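Local coordinates for protein sucrose 6(F)-phosphate phosphorylase (Thermoanaerobacterium thermosaccharolyticum DSM 571, PDB 6S9V) that is a carbohydrate-active enzyme of the alpha-amylase family, built on a closed barrel of eight parallel beta strands, at residues 167-172 and 178-183; 64-69 and 207-212; 140-145 and 151-156. All coordinates share one frame; numbering follows the deposited sequence.

Contact 1: 167-172 and 178-183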
loop_
_atom_site.group_PDB
_atom_site.type_symbol
_atom_site.label_atom_id
_atom_site.label_comp_id
_atom_site.label_asym_id
_atom_site.label_seq_id
_atom_site.Cartn_x
_atom_site.Cartn_y
_atom_site.Cartn_z
ATOM N N VAL A 167 10.615 13.907 -21.910
ATOM C CA VAL A 167 10.271 14.249 -20.539
ATOM C C VAL A 167 10.438 12.999 -19.687
ATOM O O VAL A 167 10.308 11.868 -20.169
ATOM C CB VAL A 167 8.838 14.812 -20.387
ATOM C CG1 VAL A 167 8.676 16.076 -21.212
ATOM C CG2 VAL A 167 7.813 13.769 -20.777
ATOM N N TRP A 168 10.721 13.210 -18.410
ATOM C CA TRP A 168 10.962 12.100 -17.502
ATOM C C TRP A 168 9.679 11.311 -17.265
ATOM O O TRP A 168 8.613 11.882 -17.002
ATOM C CB TRP A 168 11.525 12.632 -16.185
ATOM C CG TRP A 168 12.452 11.688 -15.498
ATOM C CD1 TRP A 168 12.173 10.871 -14.440
ATOM C CD2 TRP A 168 13.813 11.432 -15.857
ATOM N NE1 TRP A 168 13.288 10.138 -14.101
ATOM C CE2 TRP A 168 14.306 10.463 -14.961
ATOM C CE3 TRP A 168 14.663 11.934 -16.847
ATOM C CZ2 TRP A 168 15.617 9.990 -15.021
ATOM C CZ3 TRP A 168 15.967 11.462 -16.906
ATOM C CH2 TRP A 168 16.428 10.498 -15.997
ATOM N N THR A 169 9.792 9.984 -17.357
ATOM C CA THR A 169 8.676 9.075 -17.087
ATOM C C THR A 169 9.282 7.871 -16.369
ATOM O O THR A 169 9.831 6.973 -17.015
ATOM C CB THR A 169 7.941 8.666 -18.363
ATOM O OG1 THR A 169 8.832 7.990 -19.263
ATOM C CG2 THR A 169 7.374 9.900 -19.062
ATOM N N THR A 170 9.204 7.877 -15.034
ATOM C CA THR A 170 9.773 6.792 -14.239
ATOM C C THR A 170 9.071 5.471 -14.518
ATOM O O THR A 170 9.717 4.421 -14.579
ATOM C CB THR A 170 9.674 7.131 -12.748
ATOM O OG1 THR A 170 10.507 8.255 -12.450
ATOM C CG2 THR A 170 10.090 5.947 -11.887
ATOM N N PHE A 171 7.749 5.503 -14.662
ATOM C CA PHE A 171 6.930 4.317 -14.839
ATOM C C PHE A 171 6.224 4.354 -16.188
ATOM O O PHE A 171 6.055 5.410 -16.798
ATOM C CB PHE A 171 5.872 4.203 -13.734
ATOM C CG PHE A 171 6.437 4.192 -12.355
ATOM C CD1 PHE A 171 6.975 3.035 -11.837
ATOM C CD2 PHE A 171 6.432 5.343 -11.573
ATOM C CE1 PHE A 171 7.484 3.006 -10.557
ATOM C CE2 PHE A 171 6.954 5.323 -10.296
ATOM C CZ PHE A 171 7.491 4.155 -9.791
ATOM N N GLY A 172 5.780 3.187 -16.629
ATOM C CA GLY A 172 4.964 3.108 -17.823
ATOM C C GLY A 172 5.253 1.860 -18.616
ATOM O O GLY A 172 6.379 1.646 -19.064
ATOM N N GLU A 178 2.158 6.590 -20.304
ATOM C CA GLU A 178 0.985 7.351 -19.899
ATOM C C GLU A 178 1.235 8.196 -18.666
ATOM O O GLU A 178 0.414 9.066 -18.354
ATOM C CB GLU A 178 -0.181 6.408 -19.607
ATOM C CG GLU A 178 -0.713 5.674 -20.828
ATOM C CD GLU A 178 -1.437 6.575 -21.806
ATOM O OE1 GLU A 178 -2.036 7.585 -21.366
ATOM O OE2 GLU A 178 -1.437 6.248 -23.017
ATOM N N GLN A 179 2.331 7.944 -17.956
ATOM C CA GLN A 179 2.593 8.533 -16.648
ATOM C C GLN A 179 3.761 9.503 -16.770
ATOM O O GLN A 179 4.915 9.082 -16.916
ATOM C CB GLN A 179 2.875 7.437 -15.621
ATOM C CG GLN A 179 1.656 6.553 -15.306
ATOM C CD GLN A 179 2.045 5.210 -14.698
ATOM O OE1 GLN A 179 2.768 4.428 -15.311
ATOM N NE2 GLN A 179 1.543 4.932 -13.501
ATOM N N ILE A 180 3.459 10.798 -16.719
ATOM C CA ILE A 180 4.464 11.847 -16.854
ATOM C C ILE A 180 4.868 12.318 -15.464
ATOM O O ILE A 180 4.011 12.713 -14.663
ATOM C CB ILE A 180 3.937 13.031 -17.683
ATOM C CG1 ILE A 180 3.314 12.560 -19.002
ATOM C CG2 ILE A 180 5.072 14.026 -17.930
ATOM C CD1 ILE A 180 4.213 11.675 -19.837
ATOM N N ASP A 181 6.167 12.312 -15.182
ATOM C CA ASP A 181 6.632 12.717 -13.862
ATOM C C ASP A 181 6.400 14.208 -13.646
ATOM O O ASP A 181 6.579 15.023 -14.555
ATOM C CB ASP A 181 8.118 12.396 -13.678
ATOM C CG ASP A 181 8.373 10.935 -13.359
ATOM O OD1 ASP A 181 7.702 10.071 -13.951
ATOM O OD2 ASP A 181 9.276 10.649 -12.537
ATOM N N LEU A 182 5.977 14.552 -12.430
ATOM C CA LEU A 182 5.815 15.932 -12.005
ATOM C C LEU A 182 7.116 16.461 -11.418
ATOM O O LEU A 182 7.857 15.727 -10.759
ATOM C CB LEU A 182 4.705 16.047 -10.961
ATOM C CG LEU A 182 3.291 15.671 -11.413
ATOM C CD1 LEU A 182 2.363 15.536 -10.214
ATOM C CD2 LEU A 182 2.774 16.712 -12.381
ATOM N N ASP A 183 7.394 17.737 -11.665
ATOM C CA ASP A 183 8.548 18.407 -11.067
ATOM C C ASP A 183 8.092 19.013 -9.743
ATOM O O ASP A 183 7.449 20.065 -9.722
ATOM C CB ASP A 183 9.102 19.468 -12.006
ATOM C CG ASP A 183 10.332 20.161 -11.445
ATOM O OD1 ASP A 183 10.718 19.867 -10.297
ATOM O OD2 ASP A 183 10.904 21.005 -12.156
HETATM O O HOH W 1 8.331 14.677 -16.490
HETATM O O HOH W 2 6.063 7.902 -14.467
#

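Contact 2: 64-69 and 207-212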
loop_
_atom_site.group_PDB
_atom_site.type_symbol
_atom_site.label_atom_id
_atom_site.label_comp_id
_atom_site.label_asym_id
_atom_site.label_seq_id
_atom_site.Cartn_x
_atom_site.Cartn_y
_atom_site.Cartn_z
ATOM N N ARG A 64 -4.314 0.865 -13.942
ATOM C CA ARG A 64 -5.506 0.727 -13.112
ATOM C C ARG A 64 -5.592 1.813 -12.047
ATOM O O ARG A 64 -5.564 1.524 -10.844
ATOM C CB ARG A 64 -5.573 -0.668 -12.481
ATOM C CG ARG A 64 -6.934 -0.934 -11.873
ATOM C CD ARG A 64 -7.231 -2.411 -11.578
ATOM N NE ARG A 64 -8.566 -2.497 -11.002
ATOM C CZ ARG A 64 -9.172 -3.610 -10.622
ATOM N NH1 ARG A 64 -8.576 -4.787 -10.766
ATOM N NH2 ARG A 64 -10.389 -3.539 -10.100
ATOM N N GLY A 65 -5.693 3.066 -12.493
ATOM C CA GLY A 65 -5.942 4.189 -11.627
ATOM C C GLY A 65 -4.735 5.058 -11.339
ATOM O O GLY A 65 -4.909 6.219 -10.952
ATOM N N PHE A 66 -3.522 4.542 -11.511
ATOM C CA PHE A 66 -2.339 5.283 -11.083
ATOM C C PHE A 66 -1.764 6.174 -12.181
ATOM O O PHE A 66 -0.614 6.619 -12.067
ATOM C CB PHE A 66 -1.287 4.318 -10.545
ATOM C CG PHE A 66 -1.624 3.771 -9.188
ATOM C CD1 PHE A 66 -1.241 4.442 -8.040
ATOM C CD2 PHE A 66 -2.355 2.608 -9.063
ATOM C CE1 PHE A 66 -1.557 3.941 -6.789
ATOM C CE2 PHE A 66 -2.679 2.100 -7.824
ATOM C CZ PHE A 66 -2.293 2.769 -6.682
ATOM N N ALA A 67 -2.548 6.476 -13.220
ATOM C CA ALA A 67 -2.228 7.523 -14.197
ATOM C C ALA A 67 -3.376 8.531 -14.204
ATOM O O ALA A 67 -4.138 8.631 -15.178
ATOM C CB ALA A 67 -1.991 6.951 -15.593
ATOM N N PRO A 68 -3.544 9.279 -13.118
ATOM C CA PRO A 68 -4.738 10.122 -12.986
ATOM C C PRO A 68 -4.741 11.304 -13.943
ATOM O O PRO A 68 -3.742 12.009 -14.104
ATOM C CB PRO A 68 -4.674 10.594 -11.524
ATOM C CG PRO A 68 -3.205 10.548 -11.184
ATOM C CD PRO A 68 -2.683 9.336 -11.921
ATOM N N ILE A 69 -5.903 11.533 -14.549
ATOM C CA ILE A 69 -6.104 12.655 -15.465
ATOM C C ILE A 69 -6.476 13.922 -14.713
ATOM O O ILE A 69 -6.057 15.022 -15.091
ATOM C CB ILE A 69 -7.188 12.269 -16.496
ATOM C CG1 ILE A 69 -6.691 11.113 -17.372
ATOM C CG2 ILE A 69 -7.587 13.464 -17.362
ATOM C CD1 ILE A 69 -7.764 10.526 -18.273
ATOM N N ILE A 207 -6.922 10.605 5.429
ATOM C CA ILE A 207 -5.588 10.048 5.275
ATOM C C ILE A 207 -5.258 9.985 3.794
ATOM O O ILE A 207 -6.096 9.587 2.979
ATOM C CB ILE A 207 -5.478 8.650 5.922
ATOM C CG1 ILE A 207 -6.033 8.682 7.348
ATOM C CG2 ILE A 207 -4.042 8.176 5.906
ATOM C CD1 ILE A 207 -6.113 7.311 7.998
ATOM N N VAL A 208 -4.038 10.372 3.443
ATOM C CA VAL A 208 -3.623 10.393 2.045
ATOM C C VAL A 208 -2.344 9.584 1.912
ATOM O O VAL A 208 -1.342 9.870 2.582
ATOM C CB VAL A 208 -3.425 11.818 1.512
ATOM C CG1 VAL A 208 -2.728 11.795 0.156
ATOM C CG2 VAL A 208 -4.775 12.510 1.377
ATOM N N ARG A 209 -2.373 8.593 1.030
ATOM C CA ARG A 209 -1.217 7.775 0.715
ATOM C C ARG A 209 -0.409 8.466 -0.375
ATOM O O ARG A 209 -0.947 8.806 -1.433
ATOM C CB ARG A 209 -1.683 6.395 0.245
ATOM C CG ARG A 209 -0.603 5.434 -0.261
ATOM C CD ARG A 209 -1.288 4.149 -0.748
ATOM N NE ARG A 209 -0.373 3.079 -1.148
ATOM C CZ ARG A 209 0.242 3.008 -2.327
ATOM N NH1 ARG A 209 0.072 3.970 -3.233
ATOM N NH2 ARG A 209 1.036 1.979 -2.594
ATOM N N LEU A 210 0.878 8.675 -0.117
ATOM C CA LEU A 210 1.776 9.278 -1.098
ATOM C C LEU A 210 2.379 8.167 -1.948
ATOM O O LEU A 210 3.366 7.532 -1.565
ATOM C CB LEU A 210 2.857 10.095 -0.405
ATOM C CG LEU A 210 2.380 11.286 0.431
ATOM C CD1 LEU A 210 3.552 12.159 0.796
ATOM C CD2 LEU A 210 1.324 12.111 -0.291
ATOM N N ASP A 211 1.803 7.959 -3.127
ATOM C CA ASP A 211 2.249 6.902 -4.017
ATOM C C ASP A 211 3.632 7.218 -4.582
ATOM O O ASP A 211 3.888 8.337 -5.033
ATOM C CB ASP A 211 1.245 6.739 -5.157
ATOM C CG ASP A 211 1.709 5.749 -6.203
ATOM O OD1 ASP A 211 1.805 4.548 -5.881
ATOM O OD2 ASP A 211 1.969 6.166 -7.352
ATOM N N ALA A 212 4.521 6.225 -4.553
ATOM C CA ALA A 212 5.820 6.317 -5.212
ATOM C C ALA A 212 6.590 7.555 -4.758
ATOM O O ALA A 212 7.365 8.133 -5.516
ATOM C CB ALA A 212 5.662 6.311 -6.738
#

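Contact 3: 140-145 and 151-156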
loop_
_atom_site.group_PDB
_atom_site.type_symbol
_atom_site.label_atom_id
_atom_site.label_comp_id
_atom_site.label_asym_id
_atom_site.label_seq_id
_atom_site.Cartn_x
_atom_site.Cartn_y
_atom_site.Cartn_z
ATOM N N GLY A 140 25.865 6.866 -19.026
ATOM C CA GLY A 140 26.532 6.617 -17.763
ATOM C C GLY A 140 25.739 7.113 -16.574
ATOM O O GLY A 140 25.755 6.491 -15.508
ATOM N N ASP A 141 25.025 8.228 -16.736
ATOM C CA ASP A 141 24.191 8.729 -15.650
ATOM C C ASP A 141 22.949 7.864 -15.470
ATOM O O ASP A 141 22.547 7.575 -14.336
ATOM C CB ASP A 141 23.801 10.184 -15.914
ATOM C CG ASP A 141 24.991 11.124 -15.882
ATOM O OD1 ASP A 141 26.014 10.766 -15.262
ATOM O OD2 ASP A 141 24.898 12.225 -16.465
ATOM N N ILE A 142 22.328 7.439 -16.575
ATOM C CA ILE A 142 21.157 6.571 -16.487
ATOM C C ILE A 142 21.520 5.265 -15.791
ATOM O O ILE A 142 20.732 4.716 -15.009
ATOM C CB ILE A 142 20.578 6.306 -17.890
ATOM C CG1 ILE A 142 20.217 7.612 -18.603
ATOM C CG2 ILE A 142 19.363 5.401 -17.791
ATOM C CD1 ILE A 142 19.294 8.513 -17.822
ATOM N N GLU A 143 22.719 4.746 -16.070
ATOM C CA GLU A 143 23.155 3.476 -15.504
ATOM C C GLU A 143 23.250 3.517 -13.985
ATOM O O GLU A 143 23.209 2.458 -13.348
ATOM C CB GLU A 143 24.505 3.091 -16.116
ATOM C CG GLU A 143 24.418 2.703 -17.587
ATOM C CD GLU A 143 25.780 2.589 -18.255
ATOM O OE1 GLU A 143 26.780 3.049 -17.666
ATOM O OE2 GLU A 143 25.846 2.043 -19.375
ATOM N N LYS A 144 23.374 4.703 -13.389
ATOM C CA LYS A 144 23.402 4.825 -11.937
ATOM C C LYS A 144 22.012 4.848 -11.315
ATOM O O LYS A 144 21.894 4.816 -10.083
ATOM C CB LYS A 144 24.148 6.095 -11.520
ATOM C CG LYS A 144 25.607 6.151 -11.950
ATOM C CD LYS A 144 26.252 7.453 -11.495
ATOM C CE LYS A 144 27.690 7.577 -11.982
ATOM N NZ LYS A 144 28.296 8.872 -11.563
ATOM N N MET A 145 20.961 4.901 -12.122
ATOM C CA MET A 145 19.626 5.124 -11.597
ATOM C C MET A 145 18.917 3.810 -11.311
ATOM O O MET A 145 19.169 2.787 -11.951
ATOM C CB MET A 145 18.798 5.949 -12.581
ATOM C CG MET A 145 19.363 7.329 -12.836
ATOM S SD MET A 145 18.415 8.241 -14.064
ATOM C CE MET A 145 19.428 9.716 -14.184
ATOM N N LEU A 151 13.865 2.747 -20.111
ATOM C CA LEU A 151 14.407 4.096 -20.069
ATOM C C LEU A 151 13.504 4.960 -19.202
ATOM O O LEU A 151 12.276 4.867 -19.309
ATOM C CB LEU A 151 14.510 4.709 -21.468
ATOM C CG LEU A 151 15.515 4.058 -22.422
ATOM C CD1 LEU A 151 15.371 4.666 -23.813
ATOM C CD2 LEU A 151 16.933 4.223 -21.901
ATOM N N PRO A 152 14.078 5.827 -18.350
ATOM C CA PRO A 152 13.241 6.615 -17.436
ATOM C C PRO A 152 12.680 7.880 -18.066
ATOM O O PRO A 152 12.399 8.850 -17.358
ATOM C CB PRO A 152 14.209 6.950 -16.293
ATOM C CG PRO A 152 15.541 7.084 -16.996
ATOM C CD PRO A 152 15.519 6.039 -18.097
ATOM N N TYR A 153 12.496 7.877 -19.384
ATOM C CA TYR A 153 11.937 9.025 -20.081
ATOM C C TYR A 153 11.211 8.543 -21.328
ATOM O O TYR A 153 11.361 7.396 -21.764
ATOM C CB TYR A 153 13.015 10.062 -20.441
ATOM C CG TYR A 153 14.198 9.495 -21.180
ATOM C CD1 TYR A 153 14.147 9.276 -22.547
ATOM C CD2 TYR A 153 15.372 9.192 -20.510
ATOM C CE1 TYR A 153 15.231 8.754 -23.226
ATOM C CE2 TYR A 153 16.460 8.674 -21.178
ATOM C CZ TYR A 153 16.385 8.459 -22.535
ATOM O OH TYR A 153 17.469 7.940 -23.202
ATOM N N SER A 154 10.413 9.446 -21.892
ATOM C CA SER A 154 9.608 9.176 -23.070
ATOM C C SER A 154 9.687 10.378 -24.002
ATOM O O SER A 154 9.867 11.517 -23.557
ATOM C CB SER A 154 8.141 8.897 -22.708
ATOM O OG SER A 154 8.004 7.707 -21.947
ATOM N N THR A 155 9.511 10.112 -25.295
ATOM C CA THR A 155 9.615 11.123 -26.340
ATOM C C THR A 155 8.230 11.462 -26.878
ATOM O O THR A 155 7.429 10.566 -27.167
ATOM C CB THR A 155 10.517 10.631 -27.475
ATOM O OG1 THR A 155 11.802 10.295 -26.940
ATOM C CG2 THR A 155 10.681 11.707 -28.548
ATOM N N PHE A 156 7.952 12.753 -27.003
ATOM C CA PHE A 156 6.678 13.233 -27.507
ATOM C C PHE A 156 6.924 14.280 -28.582
ATOM O O PHE A 156 7.971 14.925 -28.621
ATOM C CB PHE A 156 5.818 13.828 -26.390
ATOM C CG PHE A 156 5.478 12.853 -25.308
ATOM C CD1 PHE A 156 4.337 12.074 -25.391
ATOM C CD2 PHE A 156 6.305 12.709 -24.207
ATOM C CE1 PHE A 156 4.025 11.181 -24.390
ATOM C CE2 PHE A 156 6.000 11.816 -23.213
ATOM C CZ PHE A 156 4.860 11.050 -23.301
#

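Contact 1: 167-172 and 178-183
The region inserted between the third barrel strand, 92-97, and helix 187-202 is placed like domain B of the alpha-amylase family, and within it Asp181 of the short strand 179-181 binds the chain where it leaves strand 164-168, at Trp168 O and Thr170. Both carboxylate oxygens are used by one residue. Thr170 N donates to Asp181 OD1 at 2.9 Å and almost straight (170°), although it comes in from above the carboxylate plane, whereas Thr170 OG1 donates to the syn side of Asp181 OD2 at 2.7 Å. The threonine torsion explains the pairing: OG1 sits beside its own backbone N (chi1 -66°), so hydroxyl and amide face the same carboxylate. Asp181 N in turn bonds to Trp168 O at 3.1 Å. The indole brings an edge rather than a face, Trp168 CD1 lying 3.5 Å from Asp181 OD2 with the two planes 73° apart.

Two waters complete the polar seam. One links Trp168 O to Asp181 O; the other accepts from Phe171 N at 2.9 Å and lies within donating distance of Gln179 O and Asp181 OD1. Apolar contacts accompany them: Thr169 CG2 runs alongside Ile180 CD1 at 3.7 Å, and Val167 CG2 meets Ile180 CG2 at 4.0 Å. Gln179 OE1 lies 3.5 Å from Phe171 CB, while the amide nitrogen of Gln179 bonds to Asp63 and to Phe66 O.

Lys218 forms a salt bridge with Asp181 OD2, adding a charged partner to the carboxylate, and Thr169 OG1 bonds to Ser154. Strand 164-168 pairs with 153-157 and strand 179-181 with 101-103, both antiparallel, while Val167 and Ile180 pack on Phe109 of helix 107-115.

Contact 2: 64-69 and 207-212
Phe66 and Asp211 carry this contact, and they do so through one corner of the ring. Phe66 CE1 lies 3.5 Å from Asp211 OD1, and the neighbouring Phe66 CD1 stands 3.7 Å from Asp211 OD2, so both oxygens are reached by adjacent ring carbons. Ring and carboxylate planes are inclined by 43°, an oblique approach. In Asp211 the carboxylate carbon CG is anti to the backbone N (chi1 174°), which carries it from the strand end toward the ring.

Beyond this corner the fit is slacker. Phe66 CE1 comes only to 3.9 Å from Arg209 NH1, no hydrogen bond joins the two segments, and 99 Å² in all is buried between them, with the nearest CA atoms, those of Phe66 and Asp211, 8.6 Å apart. The main partner of Arg209 NH1 is Asp96 OD2, by a salt bridge; within 207-212 it forms another with the anti side of Asp211 OD1 at 3.2 Å, near the guanidinium plane.

A sulfate ion forms a salt bridge with Arg209 NE and BTB a hydrogen bond with Asp211 OD1, both probably from the crystallisation liquor, though such molecules often mark pockets. The pair matches the Arg-x-Asp pattern conserved at the end of the fourth barrel strand in the alpha-amylase family.

Contact 3: 140-145 and 151-156
Ile142 overlaps the ring of Pro152 with two of its branches. Ile142 CG2 approaches Pro152 CD at 3.9 Å, while Ile142 CD1 comes to 4.1 Å from Pro152 CG, and the two side chains meet at a slant. CG2 reaches that position because it stands anti to the backbone N, with CG1 turned beside that nitrogen (chi1 -57°). The same Ile142 CD1 also borders the Tyr153 ring, 4.4 Å from Tyr153 CE2 and near the ring plane, so the tyrosine presents an edge and not a face. One face of that ring is taken by Leu151, two residues earlier, whose CB lies over its centre.

A second point of contact is made by Met145, whose extended chain carries SD to 4.3 Å from Pro152 CG. The backbone explains how Ile142 and Met145 can address one proline: a type I turn runs between them, closed by the bond from Met145 N to Ile142 O at 2.9 Å, and both side chains leave the backbone toward 151-156.

No hydrogen bond crosses between the segments, and the nearest CA atoms, of Ile142 and Pro152, remain 8.0 Å apart; side chains alone bridge the interval, burying 139 Å² in total. Trp168 of strand 164-168 touches both Met145 and Pro152, and Ile142 also packs on Trp132. The result is a small apolar cluster in which the end of helix 139-142 meets the start of strand 153-157, the first strand of an antiparallel hairpin in the domain B-like insertion of this alpha-amylase-type fold.

Overall arrangement
The three contacts trace a path from the barrel into the insertion that follows its third strand. Contact 2 brings a loop after strand 51-54 to the end of barrel strand 207-210. Its centre lies about 10 Å from the chain centre, those of contacts 1 and 3 about 20 and 26 Å. Along the sequence, contact 3 precedes contact 1, and both fall between the two segments of contact 2. Contacts 1 and 3, with centres about 11 Å apart, share the hairpin of strands 153-157 and 164-168. Contact 1 also touches contact 2, with centres about 13 Å apart and Phe171 packing on Ala212, so it joins the insertion to the barrel mouth, where the ligands are bound.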